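Local atomic coordinates of histone acetyltransferase, ELP3 family (Methanocaldococcus infernus, PDB entry 6IA8), a protein that forms 5-carboxymethyluridine at wobble position 34 of tRNAs from acetyl-CoA, using a radical S-adenosylmethionine iron-sulfur centre. Residues Arg374-Val379 with His447-Glu452; Gly384-Pro389 with Val462-Met467; Ile392-Glu397 with Arg471-Glu476; Thr405-Ser410 with Lys439-Arg444; Ile480-Glu483 with Lys487-Ile490. All blocks are in the same frame, centred on the assembly; numbering follows the deposited sequence.

Overall arrangement
All five contacts lie in the acetyltransferase (GNAT) domain. Interactions 1 and 4 are buried and share strand 440-448: an aromatic ring carries the first, near its C-terminal end, and a buried salt bridge carries the second, about 22 Å away between centres. Interaction 2 touches interaction 1 and continues its apolar packing toward the surface with a proline and a tryptophan. Interactions 3 and 5 both use helix 469-484: the first packs its early turns against edge strand 392-401, with a sulfate at its start, and the second ties its last turn to the loop leading into strand 489-492, largely through backbone, among exposed lysines. Backbone hydrogen bonds between neighbouring strands join interaction 4 to interactions 3 and 5.

Interaction 1: residues Arg374-Val379 with His447-Glu452. With SO4 (sulfate ion), chain E.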
# COMPACT_ATOMS: atom_id res chain seq x y z
N ARG A 374 -9.75 -10.41 5.94
CA ARG A 374 -11.05 -10.80 5.38
C ARG A 374 -11.02 -11.07 3.86
O ARG A 374 -12.04 -11.52 3.30
CB ARG A 374 -12.08 -9.71 5.70
CG ARG A 374 -12.50 -9.58 7.17
CD ARG A 374 -13.77 -8.71 7.31
NE ARG A 374 -14.41 -8.83 8.62
CZ ARG A 374 -15.47 -8.12 9.00
NH1 ARG A 374 -15.98 -8.29 10.21
NH2 ARG A 374 -16.02 -7.24 8.18
N GLU A 375 -9.92 -10.79 3.17
CA GLU A 375 -9.95 -10.89 1.72
C GLU A 375 -10.14 -12.35 1.31
O GLU A 375 -9.66 -13.26 1.99
CB GLU A 375 -8.68 -10.32 1.10
CG GLU A 375 -7.41 -10.98 1.54
CD GLU A 375 -6.20 -10.29 0.92
OE1 GLU A 375 -5.90 -9.14 1.30
OE2 GLU A 375 -5.57 -10.90 0.03
N VAL A 376 -10.85 -12.55 0.20
CA VAL A 376 -11.37 -13.88 -0.17
C VAL A 376 -10.24 -14.92 -0.22
O VAL A 376 -10.39 -16.04 0.27
CB VAL A 376 -12.11 -13.79 -1.52
CG1 VAL A 376 -11.26 -13.04 -2.53
CG2 VAL A 376 -12.46 -15.21 -2.05
N GLY A 377 -9.10 -14.55 -0.80
CA GLY A 377 -8.00 -15.51 -0.95
C GLY A 377 -7.40 -15.94 0.37
O GLY A 377 -7.06 -17.12 0.57
N HIS A 378 -7.25 -14.99 1.29
CA HIS A 378 -6.70 -15.30 2.60
C HIS A 378 -7.66 -16.15 3.43
O HIS A 378 -7.24 -17.08 4.13
CB HIS A 378 -6.37 -14.01 3.34
CG HIS A 378 -5.53 -14.21 4.56
ND1 HIS A 378 -6.03 -14.06 5.84
CD2 HIS A 378 -4.22 -14.52 4.70
CE1 HIS A 378 -5.06 -14.28 6.71
NE2 HIS A 378 -3.95 -14.55 6.05
N VAL A 379 -8.95 -15.84 3.37
CA VAL A 379 -9.92 -16.63 4.13
C VAL A 379 -9.97 -18.07 3.63
O VAL A 379 -10.11 -19.00 4.42
CB VAL A 379 -11.32 -15.99 4.06
CG1 VAL A 379 -12.36 -16.94 4.63
CG2 VAL A 379 -11.31 -14.65 4.83
N HIS A 447 -10.08 -2.37 -6.27
CA HIS A 447 -9.40 -3.65 -6.19
C HIS A 447 -10.43 -4.77 -6.14
O HIS A 447 -11.28 -4.79 -5.25
CB HIS A 447 -8.51 -3.72 -4.96
CG HIS A 447 -7.55 -4.87 -4.98
ND1 HIS A 447 -6.30 -4.77 -5.55
CD2 HIS A 447 -7.67 -6.15 -4.56
CE1 HIS A 447 -5.67 -5.93 -5.45
NE2 HIS A 447 -6.48 -6.79 -4.85
N VAL A 448 -10.40 -5.66 -7.12
CA VAL A 448 -11.21 -6.87 -7.14
C VAL A 448 -10.25 -8.04 -6.93
O VAL A 448 -9.33 -8.24 -7.72
CB VAL A 448 -11.96 -7.03 -8.47
CG1 VAL A 448 -12.76 -8.37 -8.50
CG2 VAL A 448 -12.83 -5.84 -8.73
N PHE A 449 -10.44 -8.80 -5.85
CA PHE A 449 -9.52 -9.88 -5.51
C PHE A 449 -9.65 -11.01 -6.52
O PHE A 449 -10.75 -11.52 -6.75
CB PHE A 449 -9.77 -10.38 -4.08
CG PHE A 449 -9.27 -9.42 -3.03
CD1 PHE A 449 -7.92 -9.34 -2.73
CD2 PHE A 449 -10.15 -8.59 -2.35
CE1 PHE A 449 -7.45 -8.46 -1.79
CE2 PHE A 449 -9.68 -7.69 -1.40
CZ PHE A 449 -8.33 -7.61 -1.12
N GLY A 450 -8.55 -11.36 -7.18
CA GLY A 450 -8.64 -12.20 -8.36
C GLY A 450 -8.03 -13.58 -8.25
O GLY A 450 -8.11 -14.20 -7.19
N TRP A 451 -7.44 -14.05 -9.35
CA TRP A 451 -6.82 -15.37 -9.41
C TRP A 451 -5.85 -15.58 -8.25
O TRP A 451 -5.21 -14.64 -7.77
CB TRP A 451 -6.12 -15.47 -10.76
CG TRP A 451 -5.35 -16.73 -11.02
CD1 TRP A 451 -5.72 -17.78 -11.80
CD2 TRP A 451 -4.06 -17.06 -10.49
NE1 TRP A 451 -4.75 -18.75 -11.79
CE2 TRP A 451 -3.72 -18.33 -10.99
CE3 TRP A 451 -3.16 -16.41 -9.64
CZ2 TRP A 451 -2.52 -18.96 -10.67
CZ3 TRP A 451 -1.98 -17.03 -9.32
CH2 TRP A 451 -1.66 -18.30 -9.84
N GLU A 452 -5.75 -16.84 -7.82
CA GLU A 452 -4.95 -17.20 -6.66
C GLU A 452 -4.80 -18.72 -6.53
O GLU A 452 -5.76 -19.41 -6.17
CB GLU A 452 -5.58 -16.59 -5.39
CG GLU A 452 -4.88 -16.93 -4.08
S SO4 E . -4.79 -9.99 -5.51
O1 SO4 E . -5.91 -9.06 -5.56
O2 SO4 E . -5.26 -11.32 -5.85
O3 SO4 E . -3.77 -9.57 -6.46
O4 SO4 E . -4.23 -9.98 -4.16
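At the end of strand 440-448, which by similarity supplies part of the acetyl-CoA site of the GNAT fold, Phe-449 turns its ring toward Glu-375 at the start of helix 376-383. Glu-375 holds the N-cap position there. Its CB lies over one face of the ring in a CH-pi contact, 3.6 Å from the centroid and offset toward the rim. CG sits between the backbone N and the carbonyl carbon (chi1 60°), from where the extended chain carries the carboxylate out past the CE1 rim; CD reaches Phe-449 CE1 at 3.5 Å, with the two planes turned 45° apart. His-447 CD2 stands 3.5 Å above the plane of the Phe-449 ring on the opposite face, over its centre, and so the phenyl group is held from both sides. A sulfate, probably from the crystallisation liquor, lies at the histidine edge; the modelled approach of its O1 to His-447 NE2 is so short that its exact geometry is doubtful. Leu-419 and Phe-422 of strand 418-427, together with Ile-371, also pack on Phe-449 and add to its buried setting. Beside the ring Val-376 slides past, and its CG1 methyl meets Phe-449 CB at 3.4 Å.

Interaction 2: residues Gly384-Pro389 with Val462-Met467; sequences GILPDP and VSWQHM
Val-462 opens the contact with its CG2 methyl, which slides alongside Leu-386 in the opposite direction and comes 3.8 Å from Leu-386 CD2. At Ser-463 the chain makes an ST turn: OG accepts from Gln-465 N at 3.1 Å in a nearly straight bond (170°), which fixes the backbone on both sides of Trp-464. The indole then reaches across to the loop between helix 376-383 and strand 392-401. Pro-387 comes from the opposite direction and lays CG over a face of the six-membered ring, 4.0 Å from its centroid, in a CH-pi contact, while Pro-387 CD lies 3.4 Å from Trp-464 CH2. Leu-386 CD2 approaches the same ring near its plane, 4.2 Å from Trp-464 CZ2. Val-376 and Ile-420 also pack on the indole. Were Trp-464 cut back to an alanine, Pro-387 would probably lose its flat partner, Leu-386 CD2 the ring edge it rests on, and a gap would open between the loops. Gln-465, next along, gives its NE2 to the carbonyl of Val-448, an acetyl-CoA residue by similarity. With no hydrogen bond across, apolar packing joins the two loops here, the proline on the indole and Leu-386 against Val-462 and the indole edge.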
# COMPACT_ATOMS: atom_id res chain seq x y z
N GLY A 384 -10.58 -22.36 4.66
CA GLY A 384 -11.11 -23.34 3.73
C GLY A 384 -12.52 -23.07 3.22
O GLY A 384 -13.14 -23.97 2.63
N ILE A 385 -13.03 -21.85 3.41
CA ILE A 385 -14.38 -21.52 2.99
C ILE A 385 -14.36 -20.41 1.95
O ILE A 385 -13.41 -19.64 1.84
CB ILE A 385 -15.27 -21.13 4.18
CG1 ILE A 385 -14.71 -19.86 4.85
CG2 ILE A 385 -15.37 -22.27 5.21
CD1 ILE A 385 -15.63 -19.28 5.96
N LEU A 386 -15.45 -20.28 1.23
CA LEU A 386 -15.58 -19.34 0.13
C LEU A 386 -16.83 -18.51 0.36
O LEU A 386 -17.73 -18.91 1.10
CB LEU A 386 -15.68 -20.05 -1.22
CG LEU A 386 -14.43 -20.81 -1.68
CD1 LEU A 386 -14.79 -21.77 -2.80
CD2 LEU A 386 -13.35 -19.86 -2.14
N PRO A 387 -16.95 -17.38 -0.32
CA PRO A 387 -18.13 -16.52 -0.13
C PRO A 387 -19.43 -17.24 -0.42
O PRO A 387 -19.53 -18.04 -1.35
CB PRO A 387 -17.90 -15.39 -1.13
CG PRO A 387 -16.41 -15.30 -1.27
CD PRO A 387 -15.91 -16.76 -1.17
N ASP A 388 -20.43 -16.96 0.40
CA ASP A 388 -21.77 -17.50 0.24
C ASP A 388 -22.58 -16.51 -0.59
O ASP A 388 -22.94 -15.45 -0.07
CB ASP A 388 -22.41 -17.71 1.60
CG ASP A 388 -23.84 -18.25 1.53
OD1 ASP A 388 -24.44 -18.27 0.42
OD2 ASP A 388 -24.33 -18.66 2.59
N PRO A 389 -22.88 -16.79 -1.85
CA PRO A 389 -23.54 -15.77 -2.70
C PRO A 389 -24.90 -15.31 -2.18
O PRO A 389 -25.31 -14.17 -2.48
CB PRO A 389 -23.67 -16.47 -4.05
CG PRO A 389 -23.65 -17.93 -3.73
CD PRO A 389 -22.76 -18.09 -2.53
N VAL A 462 -8.97 -20.08 -7.87
CA VAL A 462 -10.20 -19.35 -7.46
C VAL A 462 -10.09 -17.79 -7.86
O VAL A 462 -9.02 -17.23 -7.60
CB VAL A 462 -10.37 -19.48 -5.91
CG1 VAL A 462 -9.19 -18.83 -5.21
CG2 VAL A 462 -11.70 -18.92 -5.42
N SER A 463 -11.13 -17.15 -8.48
CA SER A 463 -11.15 -15.70 -8.93
C SER A 463 -12.52 -15.02 -8.92
O SER A 463 -13.52 -15.64 -9.20
CB SER A 463 -10.60 -15.52 -10.35
OG SER A 463 -10.85 -14.22 -10.87
N TRP A 464 -12.52 -13.72 -8.64
CA TRP A 464 -13.76 -12.90 -8.53
C TRP A 464 -13.70 -11.74 -9.55
O TRP A 464 -14.48 -10.83 -9.49
CB TRP A 464 -13.95 -12.44 -7.06
CG TRP A 464 -13.66 -13.61 -6.20
CD1 TRP A 464 -12.45 -14.06 -5.85
CD2 TRP A 464 -14.59 -14.55 -5.72
NE1 TRP A 464 -12.56 -15.22 -5.18
CE2 TRP A 464 -13.88 -15.54 -5.09
CE3 TRP A 464 -15.96 -14.64 -5.76
CZ2 TRP A 464 -14.49 -16.60 -4.49
CZ3 TRP A 464 -16.56 -15.67 -5.16
CH2 TRP A 464 -15.83 -16.64 -4.54
N GLN A 465 -12.77 -11.81 -10.50
CA GLN A 465 -12.68 -10.76 -11.57
C GLN A 465 -13.44 -11.28 -12.77
O GLN A 465 -13.54 -12.47 -13.00
CB GLN A 465 -11.22 -10.33 -11.95
CG GLN A 465 -10.49 -9.51 -10.89
CD GLN A 465 -9.00 -9.34 -11.19
OE1 GLN A 465 -8.54 -9.83 -12.20
NE2 GLN A 465 -8.26 -8.68 -10.31
N HIS A 466 -13.91 -10.35 -13.54
CA HIS A 466 -14.74 -10.65 -14.70
C HIS A 466 -16.12 -11.15 -14.30
O HIS A 466 -16.85 -11.72 -15.13
CB HIS A 466 -14.05 -11.68 -15.61
CG HIS A 466 -12.59 -11.41 -15.82
ND1 HIS A 466 -12.05 -10.14 -15.80
CD2 HIS A 466 -11.55 -12.26 -16.02
CE1 HIS A 466 -10.75 -10.22 -16.00
NE2 HIS A 466 -10.42 -11.49 -16.14
N MET A 467 -16.50 -10.95 -13.04
CA MET A 467 -17.83 -11.26 -12.56
C MET A 467 -18.71 -10.03 -12.38
O MET A 467 -19.86 -10.17 -11.97
CB MET A 467 -17.74 -12.01 -11.22
CG MET A 467 -17.07 -13.37 -11.31
SD MET A 467 -16.96 -14.17 -9.70
CE MET A 467 -18.69 -14.45 -9.35

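Interaction 3: residues Ile392-Glu397 with Arg471-Glu476. With SO4 (sulfate ion), chain D.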
# COMPACT_ATOMS: atom_id res chain seq x y z
N ILE A 392 -23.91 -11.98 -0.26
CA ILE A 392 -22.98 -10.98 -0.77
C ILE A 392 -23.76 -9.69 -0.96
O ILE A 392 -24.79 -9.65 -1.64
CB ILE A 392 -22.35 -11.44 -2.09
CG1 ILE A 392 -21.48 -12.67 -1.87
CG2 ILE A 392 -21.52 -10.33 -2.72
CD1 ILE A 392 -20.91 -13.27 -3.14
N LYS A 393 -23.27 -8.62 -0.37
CA LYS A 393 -23.92 -7.33 -0.43
C LYS A 393 -22.90 -6.25 -0.76
O LYS A 393 -21.71 -6.43 -0.51
CB LYS A 393 -24.58 -6.96 0.90
CG LYS A 393 -25.66 -7.94 1.34
CD LYS A 393 -26.50 -7.36 2.47
CE LYS A 393 -27.45 -8.42 3.04
NZ LYS A 393 -28.15 -9.20 1.98
N LEU A 394 -23.39 -5.14 -1.33
CA LEU A 394 -22.58 -3.93 -1.49
C LEU A 394 -22.66 -3.14 -0.19
O LEU A 394 -23.75 -2.77 0.22
CB LEU A 394 -23.08 -3.08 -2.65
CG LEU A 394 -22.00 -2.23 -3.36
CD1 LEU A 394 -22.59 -1.57 -4.62
CD2 LEU A 394 -21.43 -1.19 -2.45
N VAL A 395 -21.53 -2.93 0.47
CA VAL A 395 -21.47 -2.31 1.79
C VAL A 395 -20.75 -0.97 1.67
O VAL A 395 -19.90 -0.79 0.80
CB VAL A 395 -20.74 -3.22 2.81
CG1 VAL A 395 -20.61 -2.53 4.16
CG2 VAL A 395 -21.48 -4.55 2.96
N ARG A 396 -21.10 -0.03 2.53
CA ARG A 396 -20.48 1.29 2.49
C ARG A 396 -20.09 1.71 3.89
O ARG A 396 -20.87 1.54 4.82
CB ARG A 396 -21.42 2.35 1.90
CG ARG A 396 -20.90 3.77 2.02
CD ARG A 396 -21.83 4.73 1.29
NE ARG A 396 -21.52 6.13 1.58
CZ ARG A 396 -22.21 7.16 1.12
NH1 ARG A 396 -23.26 6.93 0.34
NH2 ARG A 396 -21.86 8.40 1.44
N GLU A 397 -18.92 2.33 4.03
CA GLU A 397 -18.47 2.90 5.29
C GLU A 397 -17.72 4.18 4.99
O GLU A 397 -16.80 4.16 4.16
CB GLU A 397 -17.54 1.93 6.02
CG GLU A 397 -16.99 2.46 7.34
CD GLU A 397 -16.09 1.44 8.01
OE1 GLU A 397 -15.88 0.34 7.45
OE2 GLU A 397 -15.60 1.74 9.08
N ARG A 471 -17.06 -3.33 -12.07
CA ARG A 471 -17.96 -2.43 -12.77
C ARG A 471 -19.09 -1.95 -11.87
O ARG A 471 -19.51 -0.80 -11.96
CB ARG A 471 -18.53 -3.11 -14.01
CG ARG A 471 -17.57 -3.10 -15.17
CD ARG A 471 -17.99 -4.10 -16.24
NE ARG A 471 -17.76 -5.47 -15.79
CZ ARG A 471 -18.04 -6.56 -16.50
NH1 ARG A 471 -18.57 -6.44 -17.71
NH2 ARG A 471 -17.79 -7.76 -16.00
N MET A 472 -19.61 -2.84 -11.01
CA MET A 472 -20.68 -2.43 -10.10
C MET A 472 -20.18 -1.43 -9.06
O MET A 472 -20.88 -0.48 -8.71
CB MET A 472 -21.29 -3.67 -9.43
CG MET A 472 -22.16 -4.50 -10.33
SD MET A 472 -23.10 -5.76 -9.41
CE MET A 472 -21.85 -7.02 -9.18
N LEU A 473 -18.96 -1.62 -8.54
CA LEU A 473 -18.44 -0.63 -7.60
C LEU A 473 -18.24 0.72 -8.28
O LEU A 473 -18.52 1.77 -7.69
CB LEU A 473 -17.13 -1.13 -6.99
CG LEU A 473 -17.25 -2.27 -5.98
CD1 LEU A 473 -15.90 -2.86 -5.63
CD2 LEU A 473 -17.96 -1.77 -4.71
N MET A 474 -17.74 0.73 -9.52
CA MET A 474 -17.56 1.99 -10.24
C MET A 474 -18.90 2.67 -10.47
O MET A 474 -19.02 3.90 -10.30
CB MET A 474 -16.84 1.76 -11.56
CG MET A 474 -15.38 1.32 -11.38
SD MET A 474 -14.34 2.69 -10.71
CE MET A 474 -14.41 3.77 -12.14
N LYS A 475 -19.92 1.90 -10.87
CA LYS A 475 -21.23 2.51 -11.09
C LYS A 475 -21.74 3.14 -9.80
O LYS A 475 -22.31 4.25 -9.80
CB LYS A 475 -22.21 1.46 -11.62
CG LYS A 475 -23.48 2.05 -12.22
N GLU A 476 -21.57 2.44 -8.68
CA GLU A 476 -22.06 2.98 -7.41
C GLU A 476 -21.25 4.21 -7.00
O GLU A 476 -21.79 5.20 -6.49
CB GLU A 476 -21.98 1.93 -6.32
CG GLU A 476 -22.45 2.40 -4.96
CD GLU A 476 -23.94 2.58 -4.86
OE1 GLU A 476 -24.40 3.10 -3.84
OE2 GLU A 476 -24.66 2.23 -5.82
S SO4 D . -15.29 -6.71 -13.31
O1 SO4 D . -16.49 -5.86 -13.25
O2 SO4 D . -15.75 -8.03 -13.85
O3 SO4 D . -14.31 -6.08 -14.19
O4 SO4 D . -14.76 -6.92 -11.96
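Leu-394 has CG roughly anti to its own backbone N (chi1 -151°), and this swings both its methyls from edge strand 392-401 toward helix 469-484 of the GNAT fold. Glu-476 directs CB toward the strand, with CG anti to the backbone N (chi1 179°), and the bend at chi2 turns only the carboxylate: Leu-394 CD1 lies 3.9 Å from Glu-476 CB and 4.0 Å from Glu-476 CG. The other methyl, Leu-394 CD2, meets Leu-473 CD2 at 4.2 Å, with the two chains crossing at a slant. Leu-473 is buried and also touches Phe-411, Ala-421 and Leu-423, which ties the helix to the sheet. The carboxylate of Glu-476 forms a salt bridge with Arg-479. At its N-terminal end the helix begins at the Gln-x-x-Gly-x-Gly signature of the family, where Arg-471, an acetyl-CoA residue by similarity, grips a sulfate, probably from the crystallisation liquor, that Gly-468 N, Gly-470 N and Tyr-501 OH also hold. This is consistent with a seat for the pyrophosphate of the cofactor. Arg-471 N gives to sulfate O1 at 2.8 Å, and NH2 of the same residue reaches O2 at 3.0 Å. In the guanidinium plane, Arg-471 NE meets sulfate O1 at 2.9 Å in an almost straight bond (176°).

Interaction 4: residues Thr405-Ser410 with Lys439-Arg444; sequences TEIFLS and KTMLVR
Glu-406 and Arg-444 form a buried salt bridge that reaches past strand 418-427, which lies between their own strands. The arginine comes side-on and spends two nitrogens on one oxygen: Arg-444 NH1 lies 2.9 Å and Arg-444 NE 3.1 Å from Glu-406 OE1. Both bonds run close to the guanidinium plane, yet the carboxylate is turned 79° against it. NE meets the syn lone pair of OE1, whereas NH1 comes from above the carboxylate plane. Glu-406 OE2 is satisfied by Arg-426 and Lys-245, and Arg-444 NH2 by Asp-283 and the carbonyl of Leu-249, so the buried charges form a network that continues into the radical SAM core. A glutamine in place of Glu-406 would probably leave the surrounding arginines and lysine short of a negative charge and weaken this link between domains. On the other face of the sheet the contact is purely apolar: Met-441 bends at chi2 (91°) and brings CE to 3.5 Å from Ile-407 CD1, the two chains crossing at about a right angle. Strand 418-427 thus has salt bridges over one face and methyl packing over the other, where Ala-481 of helix 469-484 also touches Met-441.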
# COMPACT_ATOMS: atom_id res chain seq x y z
N THR A 405 -13.74 13.63 3.02
CA THR A 405 -14.55 12.45 3.30
C THR A 405 -14.05 11.29 2.45
O THR A 405 -13.91 11.43 1.23
CB THR A 405 -16.02 12.70 3.03
OG1 THR A 405 -16.48 13.73 3.90
CG2 THR A 405 -16.85 11.44 3.30
N GLU A 406 -13.79 10.16 3.11
CA GLU A 406 -13.45 8.91 2.45
C GLU A 406 -14.68 8.03 2.49
O GLU A 406 -15.32 7.93 3.53
CB GLU A 406 -12.29 8.21 3.14
CG GLU A 406 -11.00 8.99 3.18
CD GLU A 406 -10.21 9.03 1.86
OE1 GLU A 406 -10.60 8.37 0.86
OE2 GLU A 406 -9.16 9.70 1.83
N ILE A 407 -15.03 7.45 1.33
CA ILE A 407 -16.12 6.49 1.20
C ILE A 407 -15.48 5.15 0.81
O ILE A 407 -14.83 5.04 -0.23
CB ILE A 407 -17.14 6.94 0.15
CG1 ILE A 407 -17.77 8.28 0.56
CG2 ILE A 407 -18.20 5.84 -0.02
CD1 ILE A 407 -17.32 9.44 -0.21
N PHE A 408 -15.64 4.16 1.66
CA PHE A 408 -15.07 2.84 1.42
C PHE A 408 -16.22 1.93 1.02
O PHE A 408 -17.08 1.61 1.85
CB PHE A 408 -14.37 2.31 2.66
CG PHE A 408 -13.71 0.95 2.47
CD1 PHE A 408 -12.50 0.85 1.82
CD2 PHE A 408 -14.28 -0.20 2.96
CE1 PHE A 408 -11.85 -0.37 1.66
CE2 PHE A 408 -13.65 -1.43 2.82
CZ PHE A 408 -12.43 -1.52 2.16
N LEU A 409 -16.29 1.60 -0.26
CA LEU A 409 -17.31 0.73 -0.82
C LEU A 409 -16.75 -0.67 -0.98
O LEU A 409 -15.62 -0.83 -1.44
CB LEU A 409 -17.76 1.24 -2.20
CG LEU A 409 -18.40 2.63 -2.27
CD1 LEU A 409 -18.65 2.96 -3.76
CD2 LEU A 409 -19.72 2.70 -1.47
N SER A 410 -17.54 -1.69 -0.67
CA SER A 410 -17.03 -3.05 -0.79
C SER A 410 -18.15 -4.01 -1.13
O SER A 410 -19.32 -3.76 -0.85
CB SER A 410 -16.31 -3.47 0.50
OG SER A 410 -17.22 -3.44 1.59
N LYS A 439 -15.61 20.43 -7.91
CA LYS A 439 -16.69 19.56 -8.36
C LYS A 439 -16.17 18.20 -8.81
O LYS A 439 -16.80 17.50 -9.59
CB LYS A 439 -17.47 20.22 -9.50
CG LYS A 439 -17.96 21.65 -9.17
N THR A 440 -15.05 17.78 -8.23
CA THR A 440 -14.39 16.54 -8.59
C THR A 440 -14.44 15.55 -7.44
O THR A 440 -14.16 15.92 -6.30
CB THR A 440 -12.93 16.79 -8.96
OG1 THR A 440 -12.88 17.68 -10.07
CG2 THR A 440 -12.24 15.47 -9.33
N MET A 441 -14.75 14.29 -7.75
CA MET A 441 -14.60 13.18 -6.83
C MET A 441 -13.44 12.30 -7.29
O MET A 441 -13.22 12.15 -8.49
CB MET A 441 -15.89 12.35 -6.75
CG MET A 441 -16.14 11.71 -5.39
SD MET A 441 -17.14 12.81 -4.30
CE MET A 441 -17.24 11.74 -2.88
N LEU A 442 -12.72 11.70 -6.35
CA LEU A 442 -11.54 10.89 -6.67
C LEU A 442 -11.76 9.42 -6.34
O LEU A 442 -12.11 9.07 -5.20
CB LEU A 442 -10.32 11.39 -5.89
CG LEU A 442 -9.98 12.89 -5.98
CD1 LEU A 442 -8.83 13.19 -5.03
CD2 LEU A 442 -9.60 13.25 -7.40
N VAL A 443 -11.51 8.55 -7.32
CA VAL A 443 -11.41 7.11 -7.09
C VAL A 443 -9.93 6.82 -6.87
O VAL A 443 -9.16 6.75 -7.82
CB VAL A 443 -11.98 6.30 -8.26
CG1 VAL A 443 -11.73 4.84 -7.99
CG2 VAL A 443 -13.48 6.59 -8.40
N ARG A 444 -9.54 6.67 -5.61
CA ARG A 444 -8.14 6.43 -5.27
C ARG A 444 -7.72 4.99 -5.45
O ARG A 444 -6.52 4.72 -5.64
CB ARG A 444 -7.88 6.87 -3.84
CG ARG A 444 -8.33 8.33 -3.57
CD ARG A 444 -7.73 8.89 -2.28
NE ARG A 444 -8.23 8.21 -1.10
CZ ARG A 444 -7.59 7.28 -0.42
NH1 ARG A 444 -8.20 6.72 0.62
NH2 ARG A 444 -6.34 6.94 -0.73

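Interaction 5: residues Ile480-Glu483 with Lys487-Ile490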
# COMPACT_ATOMS: atom_id res chain seq x y z
N ILE A 480 -22.92 7.86 -6.36
CA ILE A 480 -22.73 8.60 -5.12
C ILE A 480 -22.14 9.96 -5.41
O ILE A 480 -22.61 10.98 -4.88
CB ILE A 480 -21.85 7.79 -4.15
CG1 ILE A 480 -22.60 6.55 -3.67
CG2 ILE A 480 -21.40 8.67 -2.99
CD1 ILE A 480 -21.77 5.62 -2.80
N ALA A 481 -21.10 10.01 -6.25
CA ALA A 481 -20.43 11.26 -6.55
C ALA A 481 -21.42 12.27 -7.11
O ALA A 481 -21.42 13.44 -6.71
CB ALA A 481 -19.30 11.04 -7.54
N LYS A 482 -22.29 11.83 -8.01
CA LYS A 482 -23.17 12.75 -8.73
C LYS A 482 -24.42 13.07 -7.92
O LYS A 482 -24.79 14.24 -7.79
CB LYS A 482 -23.55 12.16 -10.09
CG LYS A 482 -24.55 13.04 -10.90
CD LYS A 482 -24.82 12.43 -12.26
CE LYS A 482 -25.56 13.43 -13.17
NZ LYS A 482 -25.77 12.87 -14.53
N GLU A 483 -25.08 12.04 -7.40
CA GLU A 483 -26.40 12.25 -6.81
C GLU A 483 -26.29 12.73 -5.37
O GLU A 483 -27.12 13.53 -4.92
CB GLU A 483 -27.21 10.96 -6.87
CG GLU A 483 -27.49 10.46 -8.29
CD GLU A 483 -28.37 9.21 -8.31
OE1 GLU A 483 -28.62 8.62 -7.24
OE2 GLU A 483 -28.81 8.83 -9.41
N LYS A 487 -21.10 16.23 -7.50
CA LYS A 487 -19.90 16.43 -8.31
C LYS A 487 -20.23 16.25 -9.78
O LYS A 487 -21.23 15.63 -10.14
CB LYS A 487 -18.81 15.46 -7.90
CG LYS A 487 -18.48 15.51 -6.40
CD LYS A 487 -18.03 16.90 -5.98
CE LYS A 487 -17.50 16.89 -4.53
NZ LYS A 487 -17.03 18.23 -4.09
N LYS A 488 -19.38 16.82 -10.64
CA LYS A 488 -19.59 16.78 -12.09
C LYS A 488 -18.52 15.96 -12.82
O LYS A 488 -18.70 15.67 -14.01
CB LYS A 488 -19.62 18.21 -12.65
CG LYS A 488 -20.75 19.08 -12.09
CD LYS A 488 -22.13 18.42 -12.25
CE LYS A 488 -22.48 18.16 -13.71
NZ LYS A 488 -23.80 17.49 -13.86
N LYS A 489 -17.42 15.60 -12.17
CA LYS A 489 -16.45 14.74 -12.81
C LYS A 489 -15.80 13.87 -11.75
O LYS A 489 -15.73 14.23 -10.57
CB LYS A 489 -15.38 15.53 -13.59
CG LYS A 489 -14.39 16.30 -12.76
CD LYS A 489 -13.39 17.01 -13.68
CE LYS A 489 -12.52 18.00 -12.93
NZ LYS A 489 -11.74 18.86 -13.87
N ILE A 490 -15.37 12.70 -12.20
CA ILE A 490 -14.77 11.70 -11.34
C ILE A 490 -13.44 11.33 -11.97
O ILE A 490 -13.35 11.18 -13.20
CB ILE A 490 -15.72 10.49 -11.18
CG1 ILE A 490 -15.12 9.44 -10.28
CG2 ILE A 490 -16.11 9.89 -12.51
CD1 ILE A 490 -16.21 8.54 -9.65
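Lys-487 fastens the link between the last turns of helix 469-484 and strand 489-492, the tail of the beta-alpha-beta crossover that starts from strand 440-448. Its backbone N gives a hydrogen bond to Ala-481 O (2.9 Å, 161° at the hydrogen); the helix has a wider pi-type turn here, and the bond takes up a carbonyl near its end. The side chain starts close by. Lys-487 CB lies 3.5 Å from Ala-481 O and 4.5 Å from Ala-481 CB. CG stays beside the backbone N (chi1 -54°) and is still 3.6 Å from the same Ala-481 O, so the first two carbons lie against the bonded carbonyl. The chain bends at chi2, and CD and CE lead away from the helix. At the tip, NZ gives a hydrogen bond to the carbonyl of Asp-438 and forms a salt bridge with Asp-427. Lys-487 O, by contrast, is covered by the contact, 3.7 Å from Lys-482 CA, and finds no polar partner in the model. Farther out, Lys-482 NZ bonds to the carbonyl of Leu-518 and stands 5.1 Å from Lys-488 NZ, a like charge. Strand 489-492 then runs between parallel strand 440-448 and antiparallel strand 513-517, with Ile-490 against Val-443 of the former and Lys-516 of the latter.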